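Putative gdp-fucose protein o-fucosyltransferase 1 (Caenorhabditis elegans, PDB 3ZY2) is a putative protein O-fucosyltransferase, a member of the GT-B clan of glycosyltransferases, and binds guanosine-5'-diphosphate. Local coordinates at residues E258-P262 and G330-S334; I267-I271 and A355-I359; M322-F328 and V340-R344. Residues are numbered along the deposited sequence.

Interaction 1. Residues E258-P262 and G330-S334; sequences EICSP and GNCVS. With GDP (guanosine-5'-diphosphate), chain C.
Helix 257-260 ends at Cys260, and Ser261 leaves helical geometry (phi/psi -140/78) to lead into the extended Pro262. Facing this end is the loop that follows strand 327-330, with Cys260 and Val333 in register, their CA atoms 5.7 Å apart. The polar link is direct: Asn331, chi1 t and chi2 -62°, donates from ND2 to Cys260 O at 2.9 Å with a nearly straight N-H...O angle of 173°. Its other amide atom serves its own loop, since Asn331 OD1 accepts from Val333 N at 2.9 Å, the defining bond of an Asx turn. A water adds a second bridge, donating to Ile259 O (2.8 Å) and accepting from Cys332 N (2.9 Å). Apolar contacts are few: Ile259 CG2 lies 3.8 Å from Cys332 CB, and Cys260 SG lies 3.8 Å from Val333 CG2. Both cysteines have chi1 t and belong to different disulfides, Cys260 with Cys228 and Cys332 with Cys245. Ser334 is the N-cap of helix 335-346, its OG accepting from Ser337 N while donating to O1B of guanosine-5'-diphosphate at 2.7 Å. This places the loop at the nucleotide pocket. The chemistry implies a loop held to the helix end by one direct hydrogen bond and one water bridge, while the disulfides fasten each side separately to other parts of the chain, Cys260 to helix 222-229 and Cys332 to helix 243-246.

Interaction 2. Residues I267-I271 and A355-I359; sequences ILEQI and AFFGI
One turn of helix 264-278, residues 267-271, receives the chain as it runs off the edge strand 354-356; the closest CA pair is Ile267 and Phe357, 7.1 Å apart. Ala355 is extended (phi/psi -145/172), and Phe356, also extended, directs its CA-to-CB bond away from the helix. Phe356 opens a type II turn to Ile359, closed by Ile359 N donating to Phe356 O at 3.2 Å. Phe357, at the first inner position (-57/135), has chi1 m and chi2 -71°, which carry its ring into the helix: Phe357 CE1 lies 4.2 Å from Ile267 CG2 and 4.3 Å from Ile271 CG1. Ile267 covers one ring face through CG1, while Ile271 CG1 sits at the edge; both isoleucines are m,t rotamers. Gly358 takes the second inner position with phi 77°, which favours glycine. Gln270 (m, t) points its CA-to-CB bond toward this turn, and its modelled NE2 lies 3.3 Å from Phe357 CA. The helix packs over the sheet: its isoleucines reach the central strand 213-218, and Phe357, just past the outermost strand 354-356, fills the space between. Ile271 and Phe357 meet Val216, Ile267 and Phe357 touch Leu218 and Pro262, and Ala355 and Phe357 pair through their backbones with Gly330 of strand 327-330.

Interaction 3. Residues M322-F328 and V340-R344; sequences MGRADLF and VKRER
Helix 315-324 finishes in residues 322-324, turns at Ala325 and Asp326, and enters strand 327-330; helix 335-346 passes alongside, with Gly323 CA 5.5 Å from Val340 CA. Gly323 permits this approach, as an ideal CB there would stand 2.9 Å from Glu343 OE2, a clash. The main donor is Arg344 (chi1 m, chi2 t, chi3 p, chi4 78°), whose guanidinium reaches into the turn. Ala325 O accepts from both terminal nitrogens, Arg344 NH1 at 2.8 Å (148°) and Arg344 NH2 at 2.9 Å (138°), while Met322 O takes a weak bond from Arg344 NH1 at 3.1 Å (125°). Met322 O also receives a weak backbone bond from Ala325 N at 3.3 Å. Arg344 NH2 donates to Pro353 O, Arg344 NE makes a weak hydrogen bond to Ser354 OG, and Gly323 O accepts from Arg352 NH1. The helix belongs to the beta-alpha-beta unit 327-330, 335-346, 354-356 of a GT-B-type domain. Through Ala325 O, Arg344 joins this helix to the turn before the first strand, and through Pro353 O to the residue before the second. Phe328 (chi1 t, chi2 57°) presents a ring face to Val340: Val340 CG1 lies 3.5 Å from the Phe328 ring centroid, 10° off the normal, a CH-pi contact. Met322 CB packs on Val340 CG1 at 3.8 Å, and Phe328 CB lies over one face of the guanidinium, 3.5 Å from Arg344 NE. Outside, Asp326 accepts from Phe213 N and forms a salt bridge with Lys211, Glu343 OE1 accepts from Trp193 NE1, and Lys341 pairs with Asp345.

How the interactions relate
All three contacts are largely buried and meet at strand 327-330 or its neighbour 354-356. Interaction 3 buries the most surface, 397 Å² against 218 and 208 Å², and lies nearest the chain's centre; interaction 2 lies farthest out and includes exposed Gly358. Strand pairing joins them: Ala355 N is 2.8 Å from Phe328 O, linking interactions 2 and 3, and Gly330 O is 3.0 Å from Phe357 N, linking interactions 1 and 2. Chemistry changes with place. Backbone carbonyls meet a guanidinium in interaction 3, an aromatic ring packs between sheet and helix in interaction 2, and an asparagine amide and a water bridge the two sides of interaction 1, whose cysteines are bonded to partners outside it.

Interaction 1. Residues E258-P262 and G330-S334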
loop_
_atom_site.group_PDB
_atom_site.type_symbol
_atom_site.label_atom_id
_atom_site.label_comp_id
_atom_site.label_asym_id
_atom_site.label_seq_id
_atom_site.Cartn_x
_atom_site.Cartn_y
_atom_site.Cartn_z
ATOM N N GLU A 258 11.127 -19.036 -22.266
ATOM C CA GLU A 258 10.533 -19.678 -23.450
ATOM C C GLU A 258 9.004 -19.581 -23.426
ATOM O O GLU A 258 8.360 -19.500 -24.467
ATOM C CB GLU A 258 10.932 -21.158 -23.530
ATOM C CG GLU A 258 12.351 -21.447 -24.007
ATOM C CD GLU A 258 12.715 -22.926 -23.901
ATOM O OE1 GLU A 258 12.626 -23.496 -22.787
ATOM O OE2 GLU A 258 13.115 -23.523 -24.928
ATOM N N ILE A 259 8.430 -19.613 -22.230
ATOM C CA ILE A 259 6.982 -19.477 -22.059
ATOM C C ILE A 259 6.600 -18.001 -22.076
ATOM O O ILE A 259 5.628 -17.606 -22.704
ATOM C CB ILE A 259 6.526 -20.174 -20.752
ATOM C CG1 ILE A 259 6.682 -21.692 -20.897
ATOM C CG2 ILE A 259 5.094 -19.800 -20.352
ATOM C CD1 ILE A 259 6.728 -22.424 -19.565
ATOM N N CYS A 260 7.385 -17.172 -21.399
ATOM C CA CYS A 260 7.051 -15.760 -21.293
ATOM C C CYS A 260 7.206 -15.042 -22.638
ATOM O O CYS A 260 6.363 -14.228 -23.022
ATOM C CB CYS A 260 7.957 -15.102 -20.252
ATOM S SG CYS A 260 7.505 -13.436 -19.779
ATOM N N SER A 261 8.290 -15.359 -23.335
ATOM C CA SER A 261 8.643 -14.698 -24.587
ATOM C C SER A 261 9.190 -15.718 -25.590
ATOM O O SER A 261 10.411 -15.815 -25.768
ATOM C CB SER A 261 9.685 -13.596 -24.308
ATOM O OG SER A 261 9.838 -12.760 -25.438
ATOM N N PRO A 262 8.299 -16.496 -26.235
ATOM C CA PRO A 262 8.744 -17.477 -27.233
ATOM C C PRO A 262 9.509 -16.808 -28.370
ATOM O O PRO A 262 9.189 -15.665 -28.744
ATOM C CB PRO A 262 7.442 -18.063 -27.799
ATOM C CG PRO A 262 6.375 -17.605 -26.920
ATOM C CD PRO A 262 6.836 -16.410 -26.146
ATOM N N GLY A 330 -2.501 -18.746 -26.314
ATOM C CA GLY A 330 -2.132 -17.489 -25.675
ATOM C C GLY A 330 -0.741 -17.445 -25.102
ATOM O O GLY A 330 0.036 -18.402 -25.262
ATOM N N ASN A 331 -0.474 -16.329 -24.431
ATOM C CA ASN A 331 0.746 -16.136 -23.669
ATOM C C ASN A 331 0.392 -16.297 -22.206
ATOM O O ASN A 331 -0.421 -15.546 -21.666
ATOM C CB ASN A 331 1.298 -14.744 -23.937
ATOM C CG ASN A 331 2.609 -14.532 -23.264
ATOM O OD1 ASN A 331 2.683 -14.582 -22.036
ATOM N ND2 ASN A 331 3.669 -14.349 -24.046
ATOM N N CYS A 332 0.999 -17.291 -21.575
ATOM C CA CYS A 332 0.641 -17.634 -20.212
ATOM C C CYS A 332 0.889 -16.520 -19.199
ATOM O O CYS A 332 0.202 -16.448 -18.176
ATOM C CB CYS A 332 1.415 -18.861 -19.804
ATOM S SG CYS A 332 1.066 -19.303 -18.107
ATOM N N VAL A 333 1.874 -15.672 -19.456
ATOM C CA VAL A 333 2.206 -14.610 -18.494
ATOM C C VAL A 333 1.276 -13.400 -18.641
ATOM O O VAL A 333 1.055 -12.631 -17.716
ATOM C CB VAL A 333 3.719 -14.205 -18.602
ATOM C CG1 VAL A 333 4.065 -13.083 -17.635
ATOM C CG2 VAL A 333 4.578 -15.413 -18.366
ATOM N N SER A 334 0.690 -13.238 -19.813
ATOM C CA SER A 334 -0.069 -12.030 -20.075
ATOM C C SER A 334 -1.465 -12.051 -19.451
ATOM O O SER A 334 -2.275 -12.976 -19.702
ATOM C CB SER A 334 -0.184 -11.832 -21.574
ATOM O OG SER A 334 -1.076 -10.783 -21.869
HETATM P PB GDP C . -0.225 -7.696 -19.886
HETATM O O1B GDP C . -0.270 -8.337 -21.224
HETATM O O2B GDP C . -0.635 -8.284 -18.498
HETATM O O3B GDP C . 0.482 -6.208 -19.847
HETATM O O3A GDP C . -1.736 -7.039 -20.380
HETATM P PA GDP C . -2.376 -5.512 -19.924
HETATM O O1A GDP C . -3.714 -5.863 -20.984
HETATM O O2A GDP C . -2.521 -5.136 -18.658
HETATM O "O5'" GDP C . -0.987 -4.725 -20.740
HETATM C "C5'" GDP C . -1.364 -5.078 -21.924
HETATM C "C4'" GDP C . -1.457 -4.282 -23.004
HETATM O "O4'" GDP C . -0.738 -3.990 -24.134
HETATM C "C3'" GDP C . -2.788 -4.458 -23.357
HETATM O "O3'" GDP C . -4.187 -3.609 -22.775
HETATM C "C2'" GDP C . -3.197 -3.406 -25.238
HETATM O "O2'" GDP C . -3.286 -2.119 -24.815
HETATM C "C1'" GDP C . -1.789 -3.877 -25.558
HETATM N N9 GDP C . -1.912 -5.067 -26.025
HETATM C C8 GDP C . -1.264 -6.615 -25.307
HETATM N N7 GDP C . -1.805 -7.200 -26.327
HETATM C C5 GDP C . -2.474 -6.774 -27.324
HETATM C C6 GDP C . -3.324 -7.115 -28.801
HETATM O O6 GDP C . -3.269 -8.245 -28.958
HETATM N N1 GDP C . -3.671 -6.159 -29.156
HETATM C C2 GDP C . -3.736 -4.929 -28.989
HETATM N N2 GDP C . -4.142 -4.167 -29.488
HETATM N N3 GDP C . -3.103 -4.149 -27.774
HETATM C C4 GDP C . -2.493 -5.213 -27.012
HETATM O O HOH W 1 3.080 -18.648 -23.062
#

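Interaction 2. Residues I267-I271 and A355-I359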
loop_
_atom_site.group_PDB
_atom_site.type_symbol
_atom_site.label_atom_id
_atom_site.label_comp_id
_atom_site.label_asym_id
_atom_site.label_seq_id
_atom_site.Cartn_x
_atom_site.Cartn_y
_atom_site.Cartn_z
ATOM N N ILE A 267 7.230 -19.722 -32.065
ATOM C CA ILE A 267 5.874 -19.277 -32.414
ATOM C C ILE A 267 5.401 -19.950 -33.703
ATOM O O ILE A 267 4.308 -20.509 -33.752
ATOM C CB ILE A 267 5.804 -17.747 -32.554
ATOM C CG1 ILE A 267 5.976 -17.107 -31.172
ATOM C CG2 ILE A 267 4.449 -17.306 -33.203
ATOM C CD1 ILE A 267 6.240 -15.629 -31.181
ATOM N N LEU A 268 6.261 -19.933 -34.720
ATOM C CA LEU A 268 5.906 -20.503 -36.012
ATOM C C LEU A 268 5.684 -22.003 -35.915
ATOM O O LEU A 268 4.687 -22.521 -36.419
ATOM C CB LEU A 268 6.968 -20.155 -37.068
ATOM C CG LEU A 268 7.097 -18.667 -37.428
ATOM C CD1 LEU A 268 8.305 -18.429 -38.282
ATOM C CD2 LEU A 268 5.875 -18.172 -38.147
ATOM N N GLU A 269 6.615 -22.704 -35.257
ATOM C CA GLU A 269 6.507 -24.153 -35.108
ATOM C C GLU A 269 5.202 -24.527 -34.415
ATOM O O GLU A 269 4.499 -25.437 -34.854
ATOM C CB GLU A 269 7.696 -24.708 -34.310
ATOM C CG GLU A 269 7.576 -26.219 -34.048
ATOM C CD GLU A 269 8.824 -26.854 -33.458
ATOM O OE1 GLU A 269 9.814 -26.138 -33.189
ATOM O OE2 GLU A 269 8.789 -28.090 -33.262
ATOM N N GLN A 270 4.866 -23.802 -33.352
ATOM C CA GLN A 270 3.688 -24.141 -32.568
ATOM C C GLN A 270 2.372 -23.793 -33.279
ATOM O O GLN A 270 1.412 -24.558 -33.207
ATOM C CB GLN A 270 3.793 -23.534 -31.166
ATOM C CG GLN A 270 4.888 -24.220 -30.346
ATOM C CD GLN A 270 5.298 -23.452 -29.121
ATOM O OE1 GLN A 270 6.466 -23.064 -28.966
ATOM N NE2 GLN A 270 4.360 -23.263 -28.213
ATOM N N ILE A 271 2.338 -22.680 -34.001
ATOM C CA ILE A 271 1.160 -22.334 -34.821
ATOM C C ILE A 271 0.909 -23.399 -35.887
ATOM O O ILE A 271 -0.225 -23.822 -36.110
ATOM C CB ILE A 271 1.324 -20.966 -35.494
ATOM C CG1 ILE A 271 1.221 -19.846 -34.439
ATOM C CG2 ILE A 271 0.248 -20.766 -36.598
ATOM C CD1 ILE A 271 1.494 -18.443 -34.969
ATOM N N ALA A 355 -4.719 -23.224 -25.359
ATOM C CA ALA A 355 -3.346 -23.683 -25.158
ATOM C C ALA A 355 -2.502 -22.440 -24.988
ATOM O O ALA A 355 -2.985 -21.332 -25.202
ATOM C CB ALA A 355 -2.857 -24.484 -26.363
ATOM N N PHE A 356 -1.238 -22.629 -24.620
ATOM C CA PHE A 356 -0.312 -21.525 -24.435
ATOM C C PHE A 356 1.017 -21.867 -25.073
ATOM O O PHE A 356 1.442 -23.028 -25.069
ATOM C CB PHE A 356 -0.095 -21.245 -22.955
ATOM C CG PHE A 356 -1.327 -20.791 -22.245
ATOM C CD1 PHE A 356 -1.692 -19.456 -22.266
ATOM C CD2 PHE A 356 -2.133 -21.715 -21.558
ATOM C CE1 PHE A 356 -2.833 -19.013 -21.615
ATOM C CE2 PHE A 356 -3.279 -21.281 -20.906
ATOM C CZ PHE A 356 -3.627 -19.920 -20.943
ATOM N N PHE A 357 1.678 -20.852 -25.616
ATOM C CA PHE A 357 3.030 -21.052 -26.148
ATOM C C PHE A 357 3.956 -21.601 -25.072
ATOM O O PHE A 357 3.932 -21.175 -23.927
ATOM C CB PHE A 357 3.592 -19.761 -26.735
ATOM C CG PHE A 357 2.899 -19.316 -27.989
ATOM C CD1 PHE A 357 3.074 -20.023 -29.174
ATOM C CD2 PHE A 357 2.051 -18.209 -27.967
ATOM C CE1 PHE A 357 2.433 -19.633 -30.330
ATOM C CE2 PHE A 357 1.404 -17.800 -29.129
ATOM C CZ PHE A 357 1.586 -18.522 -30.311
ATOM N N GLY A 358 4.735 -22.603 -25.461
ATOM C CA GLY A 358 5.750 -23.206 -24.556
ATOM C C GLY A 358 5.227 -24.166 -23.495
ATOM O O GLY A 358 6.008 -24.657 -22.643
ATOM N N ILE A 359 3.925 -24.442 -23.527
ATOM C CA ILE A 359 3.274 -25.343 -22.572
ATOM C C ILE A 359 2.749 -26.539 -23.342
ATOM O O ILE A 359 1.870 -26.381 -24.199
ATOM C CB ILE A 359 2.063 -24.660 -21.847
ATOM C CG1 ILE A 359 2.497 -23.440 -21.038
ATOM C CG2 ILE A 359 1.278 -25.668 -20.978
ATOM C CD1 ILE A 359 3.354 -23.748 -19.804
#

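Interaction 3. Residues M322-F328 and V340-R344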
loop_
_atom_site.group_PDB
_atom_site.type_symbol
_atom_site.label_atom_id
_atom_site.label_comp_id
_atom_site.label_asym_id
_atom_site.label_seq_id
_atom_site.Cartn_x
_atom_site.Cartn_y
_atom_site.Cartn_z
ATOM N N MET A 322 -10.786 -13.688 -30.229
ATOM C CA MET A 322 -10.062 -14.817 -29.644
ATOM C C MET A 322 -10.984 -15.652 -28.772
ATOM O O MET A 322 -10.814 -16.874 -28.695
ATOM C CB MET A 322 -8.829 -14.319 -28.866
ATOM C CG MET A 322 -7.771 -13.645 -29.773
ATOM S SD MET A 322 -6.175 -13.298 -28.978
ATOM C CE MET A 322 -6.685 -11.799 -28.148
ATOM N N GLY A 323 -11.954 -15.020 -28.105
ATOM C CA GLY A 323 -12.908 -15.781 -27.269
ATOM C C GLY A 323 -13.811 -16.665 -28.118
ATOM O O GLY A 323 -14.318 -17.701 -27.627
ATOM N N ARG A 324 -13.992 -16.292 -29.392
ATOM C CA ARG A 324 -14.865 -17.032 -30.331
ATOM C C ARG A 324 -14.143 -18.084 -31.162
ATOM O O ARG A 324 -14.797 -18.855 -31.885
ATOM C CB ARG A 324 -15.557 -16.050 -31.284
ATOM C CG ARG A 324 -16.523 -15.138 -30.533
ATOM C CD ARG A 324 -17.182 -14.098 -31.454
ATOM N NE ARG A 324 -18.238 -14.719 -32.230
ATOM C CZ ARG A 324 -19.510 -14.846 -31.838
ATOM N NH1 ARG A 324 -19.934 -14.375 -30.666
ATOM N NH2 ARG A 324 -20.372 -15.460 -32.637
ATOM N N ALA A 325 -12.819 -18.149 -31.037
ATOM C CA ALA A 325 -11.988 -19.025 -31.874
ATOM C C ALA A 325 -12.266 -20.495 -31.630
ATOM O O ALA A 325 -12.696 -20.867 -30.553
ATOM C CB ALA A 325 -10.501 -18.737 -31.629
ATOM N N ASP A 326 -11.983 -21.330 -32.624
ATOM C CA ASP A 326 -12.076 -22.774 -32.402
ATOM C C ASP A 326 -10.988 -23.243 -31.463
ATOM O O ASP A 326 -11.239 -24.131 -30.649
ATOM C CB ASP A 326 -12.068 -23.501 -33.739
ATOM C CG ASP A 326 -13.250 -23.089 -34.615
ATOM O OD1 ASP A 326 -13.170 -22.024 -35.291
ATOM O OD2 ASP A 326 -14.291 -23.810 -34.606
ATOM N N LEU A 327 -9.806 -22.650 -31.549
ATOM C CA LEU A 327 -8.698 -22.910 -30.613
ATOM C C LEU A 327 -7.965 -21.595 -30.380
ATOM O O LEU A 327 -7.713 -20.864 -31.330
ATOM C CB LEU A 327 -7.711 -23.939 -31.171
ATOM C CG LEU A 327 -6.480 -24.193 -30.280
ATOM C CD1 LEU A 327 -6.900 -24.872 -28.964
ATOM C CD2 LEU A 327 -5.435 -25.026 -31.001
ATOM N N PHE A 328 -7.668 -21.287 -29.121
ATOM C CA PHE A 328 -6.897 -20.113 -28.726
ATOM C C PHE A 328 -5.537 -20.583 -28.230
ATOM O O PHE A 328 -5.473 -21.503 -27.421
ATOM C CB PHE A 328 -7.608 -19.384 -27.594
ATOM C CG PHE A 328 -6.764 -18.315 -26.905
ATOM C CD1 PHE A 328 -6.191 -17.262 -27.622
ATOM C CD2 PHE A 328 -6.578 -18.359 -25.532
ATOM C CE1 PHE A 328 -5.447 -16.295 -26.952
ATOM C CE2 PHE A 328 -5.818 -17.380 -24.876
ATOM C CZ PHE A 328 -5.266 -16.336 -25.591
ATOM N N VAL A 340 -8.919 -13.852 -22.190
ATOM C CA VAL A 340 -9.421 -14.797 -23.190
ATOM C C VAL A 340 -9.584 -16.187 -22.568
ATOM O O VAL A 340 -10.604 -16.840 -22.779
ATOM C CB VAL A 340 -8.493 -14.930 -24.401
ATOM C CG1 VAL A 340 -9.129 -15.854 -25.442
ATOM C CG2 VAL A 340 -8.206 -13.582 -25.034
ATOM N N LYS A 341 -8.568 -16.643 -21.839
ATOM C CA LYS A 341 -8.613 -17.965 -21.198
ATOM C C LYS A 341 -9.843 -18.089 -20.298
ATOM O O LYS A 341 -10.583 -19.083 -20.401
ATOM C CB LYS A 341 -7.333 -18.197 -20.372
ATOM C CG LYS A 341 -7.299 -19.527 -19.623
ATOM C CD LYS A 341 -7.454 -20.696 -20.604
ATOM C CE LYS A 341 -6.996 -22.039 -20.027
ATOM N NZ LYS A 341 -7.678 -22.407 -18.737
ATOM N N ARG A 342 -10.089 -17.091 -19.446
ATOM C CA ARG A 342 -11.255 -17.126 -18.553
ATOM C C ARG A 342 -12.591 -17.083 -19.297
ATOM O O ARG A 342 -13.562 -17.753 -18.894
ATOM C CB ARG A 342 -11.193 -15.975 -17.542
ATOM C CG ARG A 342 -10.019 -16.102 -16.583
ATOM C CD ARG A 342 -10.070 -15.048 -15.472
ATOM N NE ARG A 342 -10.137 -13.685 -16.001
ATOM C CZ ARG A 342 -9.169 -12.784 -15.873
ATOM N NH1 ARG A 342 -8.032 -13.084 -15.252
ATOM N NH2 ARG A 342 -9.361 -11.562 -16.347
ATOM N N GLU A 343 -12.644 -16.296 -20.367
ATOM C CA GLU A 343 -13.868 -16.224 -21.152
ATOM C C GLU A 343 -14.137 -17.587 -21.779
ATOM O O GLU A 343 -15.264 -18.117 -21.726
ATOM C CB GLU A 343 -13.775 -15.118 -22.214
ATOM C CG GLU A 343 -15.071 -15.068 -23.050
ATOM C CD GLU A 343 -15.184 -13.850 -23.951
ATOM O OE1 GLU A 343 -14.444 -12.885 -23.711
ATOM O OE2 GLU A 343 -16.051 -13.861 -24.855
ATOM N N ARG A 344 -13.098 -18.175 -22.342
ATOM C CA ARG A 344 -13.246 -19.486 -22.978
ATOM C C ARG A 344 -13.589 -20.565 -21.968
ATOM O O ARG A 344 -14.363 -21.476 -22.266
ATOM C CB ARG A 344 -11.993 -19.844 -23.759
ATOM C CG ARG A 344 -11.798 -18.889 -24.940
ATOM C CD ARG A 344 -10.524 -19.257 -25.735
ATOM N NE ARG A 344 -10.644 -20.553 -26.443
ATOM C CZ ARG A 344 -11.311 -20.723 -27.582
ATOM N NH1 ARG A 344 -11.919 -19.687 -28.165
ATOM N NH2 ARG A 344 -11.376 -21.933 -28.149
#